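PDB 2IRU: multifunctional non-homologous end joining DNA repair protein LigD from Mycobacterium tuberculosis, which probably joins broken DNA ends together with Ku, its polymerase domain, the part present here, filling gaps before a separate domain seals the strands. Local coordinates for residues 256-259 / 260-264; 84-88 / 89-93. All blocks are in the same frame, centred on the assembly; numbering follows the deposited sequence.

Contact 1. Residues 256-259 / 260-264; sequences APRT and WAELD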
# COMPACT_ATOMS: atom_id res chain seq x y z
N ALA A 256 -7.42 0.47 3.76
CA ALA A 256 -8.05 -0.41 4.77
C ALA A 256 -8.44 -1.78 4.18
O ALA A 256 -9.25 -1.81 3.23
CB ALA A 256 -9.30 0.24 5.40
N PRO A 257 -7.92 -2.90 4.75
CA PRO A 257 -8.43 -4.20 4.30
C PRO A 257 -9.92 -4.35 4.57
O PRO A 257 -10.44 -3.89 5.63
CB PRO A 257 -7.65 -5.23 5.15
CG PRO A 257 -6.39 -4.54 5.52
CD PRO A 257 -6.83 -3.06 5.73
N ARG A 258 -10.60 -4.99 3.61
CA ARG A 258 -12.04 -5.22 3.69
C ARG A 258 -12.34 -6.70 3.44
O ARG A 258 -11.49 -7.45 2.93
CB ARG A 258 -12.80 -4.38 2.63
CG ARG A 258 -12.40 -2.89 2.58
CD ARG A 258 -12.59 -2.16 3.92
NE ARG A 258 -13.99 -1.79 4.19
CZ ARG A 258 -14.56 -0.65 3.78
NH1 ARG A 258 -13.89 0.23 3.05
NH2 ARG A 258 -15.82 -0.40 4.12
N THR A 259 -13.54 -7.10 3.85
CA THR A 259 -14.11 -8.39 3.40
C THR A 259 -14.81 -8.23 2.03
O THR A 259 -15.26 -7.13 1.65
CB THR A 259 -15.12 -8.95 4.41
OG1 THR A 259 -16.29 -8.14 4.40
CG2 THR A 259 -14.54 -8.98 5.83
N TRP A 260 -14.95 -9.35 1.33
CA TRP A 260 -15.67 -9.33 0.06
C TRP A 260 -17.13 -8.88 0.27
O TRP A 260 -17.66 -8.10 -0.52
CB TRP A 260 -15.54 -10.69 -0.64
CG TRP A 260 -14.17 -10.80 -1.29
CD1 TRP A 260 -13.07 -11.49 -0.81
CD2 TRP A 260 -13.73 -10.15 -2.49
NE1 TRP A 260 -11.99 -11.32 -1.66
CE2 TRP A 260 -12.37 -10.50 -2.69
CE3 TRP A 260 -14.36 -9.31 -3.43
CZ2 TRP A 260 -11.63 -10.06 -3.81
CZ3 TRP A 260 -13.62 -8.86 -4.53
CH2 TRP A 260 -12.27 -9.22 -4.70
N ALA A 261 -17.74 -9.31 1.38
CA ALA A 261 -19.13 -8.92 1.66
C ALA A 261 -19.26 -7.43 1.90
O ALA A 261 -20.26 -6.82 1.52
CB ALA A 261 -19.70 -9.73 2.85
N GLU A 262 -18.21 -6.82 2.46
CA GLU A 262 -18.20 -5.38 2.61
C GLU A 262 -18.31 -4.64 1.27
O GLU A 262 -18.93 -3.59 1.19
CB GLU A 262 -16.97 -4.93 3.42
CG GLU A 262 -17.24 -5.04 4.93
CD GLU A 262 -16.01 -4.97 5.80
OE1 GLU A 262 -14.89 -4.81 5.26
OE2 GLU A 262 -16.17 -5.09 7.05
N LEU A 263 -17.68 -5.19 0.23
CA LEU A 263 -17.73 -4.55 -1.09
C LEU A 263 -19.12 -4.55 -1.70
O LEU A 263 -19.39 -3.72 -2.57
CB LEU A 263 -16.74 -5.21 -2.06
CG LEU A 263 -15.26 -5.00 -1.80
CD1 LEU A 263 -14.45 -5.28 -3.07
CD2 LEU A 263 -14.94 -3.61 -1.26
N ASP A 264 -19.99 -5.45 -1.23
CA ASP A 264 -21.38 -5.55 -1.72
C ASP A 264 -22.30 -4.45 -1.19
O ASP A 264 -23.48 -4.39 -1.55
CB ASP A 264 -22.00 -6.91 -1.33
CG ASP A 264 -21.08 -8.08 -1.57
OD1 ASP A 264 -19.85 -7.92 -1.43
OD2 ASP A 264 -21.58 -9.18 -1.87
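Glu262 folds back over Thr259 and Arg258, its chain crossing each of those two side chains at about a right angle. From CG onward the glutamate is extended, which carries OE1 to the backbone amide of Thr259. Thr259 N donates to Glu262 OE1 at 3.0 Å, from above the carboxylate plane, 57° out of it. In return, the hydroxyl OG1 of Thr259 accepts from the backbone N of Glu262, also at 3.0 Å. With chi1 at 70°, OG1 lies between the threonine's own backbone N and carbonyl carbon, turned over the first turn of the helix. Glu262 CG also packs against it, 3.3 Å from Thr259 OG1. The two reciprocal bonds make a capping box, with Thr259 as N-cap of the short, weakly bonded helix 260-263, which begins two residues after strand 253-257 of the mixed sheet in the primase-polymerase domain. Farther into the turn, Leu263 N gives a weak bond to Thr259 O at 3.4 Å. Arg258 adds a second grip on OE1 through a weak, salt-bridging hydrogen bond, 3.3 Å from Arg258 NE to Glu262 OE1. The oxygen sits at the guanidinium edge, near its plane, while the carboxylate plane is turned 61° from it. With Arg258 at OE1 and Arg279 salt-bridged to OE2, the carboxylate is probably held in its ionised form. Arg258 NH1, in turn, bonds to Thr174 OG1 and Arg269 O. The Trp260 indole packs on Ala156 and Arg157 of helix 149-164, where Arg160 makes a cation-pi contact with it, and NE1 bonds to Thr170 O.

Contact 2. Residues 84-88 / 89-93; sequences VAHRS and GTTTY
A beta hairpin joins strands 80-84 and 91-95 of a small two-stranded antiparallel sheet, and residues 86-91 at its tip probably contact target DNA. Val84 and Thr91 face each other as a hydrogen-bonded antiparallel pair: Val84 N reaches Thr91 O at 2.8 Å, and Thr91 N returns to Val84 O at 2.8 Å, this second bond lying in the carbonyl plane. Beside it, Thr90 CA makes a CA-H...O contact of 3.4 Å with Val84 O. The chain reverses through a type I turn from His86 to Gly89, closed by a weak bond of 3.5 Å from Gly89 N to His86 O. Gly89 has a positive phi of 142°, a backbone conformation suited to glycine. On the side of the sheet that carries Val84 and Thr91, Val84 CG2 meets the Tyr93 ring obliquely, 3.7 Å from Tyr93 CE2, while Thr91 CG2 lies over one ring face, toward its rim. Phe120 and Trp118 of strand 118-122 also touch Val84. His86 holds CG between its backbone N and carbonyl carbon (chi1 55°), which swings the imidazole back across the turn over Gly89. Gly89 CA makes a CH-pi contact with one face, 4.2 Å from the His86 ring centroid, and beyond it NE2 of His86 lies 3.0 Å from Thr91 OG1.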
# COMPACT_ATOMS: atom_id res chain seq x y z
N VAL A 84 18.80 -0.39 -3.75
CA VAL A 84 18.31 -0.78 -5.08
C VAL A 84 19.09 -0.03 -6.15
O VAL A 84 19.29 1.19 -6.06
CB VAL A 84 16.81 -0.47 -5.25
CG1 VAL A 84 16.25 -1.21 -6.48
CG2 VAL A 84 16.05 -0.85 -3.98
N ALA A 85 19.55 -0.75 -7.18
CA ALA A 85 20.36 -0.13 -8.23
C ALA A 85 19.51 0.13 -9.46
O ALA A 85 19.32 -0.77 -10.28
CB ALA A 85 21.58 -1.00 -8.57
N HIS A 86 18.99 1.35 -9.57
CA HIS A 86 18.12 1.74 -10.69
C HIS A 86 18.93 2.30 -11.86
O HIS A 86 20.15 2.37 -11.80
CB HIS A 86 17.07 2.75 -10.22
CG HIS A 86 17.64 3.97 -9.56
ND1 HIS A 86 17.83 5.17 -10.22
CD2 HIS A 86 18.07 4.18 -8.29
CE1 HIS A 86 18.33 6.06 -9.39
NE2 HIS A 86 18.49 5.48 -8.21
N ARG A 87 18.23 2.71 -12.93
CA ARG A 87 18.86 3.21 -14.16
C ARG A 87 19.74 4.46 -13.99
O ARG A 87 20.81 4.55 -14.61
CB ARG A 87 17.79 3.42 -15.25
CG ARG A 87 18.31 3.75 -16.66
CD ARG A 87 18.11 5.23 -17.02
NE ARG A 87 19.35 6.02 -16.91
CZ ARG A 87 19.41 7.33 -16.65
NH1 ARG A 87 18.30 8.03 -16.44
NH2 ARG A 87 20.59 7.93 -16.58
N SER A 88 19.31 5.41 -13.15
CA SER A 88 20.07 6.67 -12.99
C SER A 88 20.91 6.76 -11.71
O SER A 88 21.20 7.87 -11.22
CB SER A 88 19.13 7.88 -13.10
OG SER A 88 18.14 7.86 -12.10
N GLY A 89 21.31 5.60 -11.19
CA GLY A 89 22.10 5.56 -9.95
C GLY A 89 21.74 4.41 -9.03
O GLY A 89 21.61 3.25 -9.47
N THR A 90 21.57 4.73 -7.75
CA THR A 90 21.41 3.73 -6.70
C THR A 90 20.69 4.41 -5.51
O THR A 90 20.94 5.58 -5.22
CB THR A 90 22.78 3.15 -6.27
OG1 THR A 90 23.24 2.21 -7.26
CG2 THR A 90 22.68 2.45 -4.96
N THR A 91 19.78 3.69 -4.86
CA THR A 91 19.00 4.32 -3.76
C THR A 91 18.98 3.39 -2.58
O THR A 91 18.70 2.21 -2.74
CB THR A 91 17.55 4.58 -4.18
OG1 THR A 91 17.54 5.46 -5.32
CG2 THR A 91 16.74 5.21 -3.03
N THR A 92 19.30 3.90 -1.40
CA THR A 92 19.26 3.07 -0.20
C THR A 92 18.01 3.46 0.59
O THR A 92 17.85 4.60 0.98
CB THR A 92 20.52 3.29 0.66
OG1 THR A 92 21.69 2.89 -0.09
CG2 THR A 92 20.40 2.47 1.94
N TYR A 93 17.08 2.52 0.76
CA TYR A 93 15.81 2.78 1.43
C TYR A 93 15.77 2.24 2.85
O TYR A 93 16.44 1.26 3.12
CB TYR A 93 14.70 2.01 0.71
CG TYR A 93 14.31 2.48 -0.66
CD1 TYR A 93 13.16 3.27 -0.82
CD2 TYR A 93 15.04 2.06 -1.79
CE1 TYR A 93 12.74 3.64 -2.10
CE2 TYR A 93 14.64 2.46 -3.07
CZ TYR A 93 13.49 3.24 -3.20
OH TYR A 93 13.07 3.61 -4.47

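Both contacts are local, between residues close in sequence, within the primase-polymerase domain, on opposite sides of the chain's centre and about 21 Å apart at their nearest atoms. Contact 1 is partly buried and takes the chain from a strand of the large mixed sheet into a short helix; contact 2 is a surface hairpin tip within the separate two-stranded sheet. Their chemistry follows: side-chain capping bonds and a shared carboxylate in the first, chiefly backbone pairing, a type I turn ending at Gly89 and ring packing in the second. Between side chains, Leu263 lies about 4 Å from Leu180, and Tyr93 about 7 Å from Thr239 and 8 Å from His114, all three probably substrate-binding.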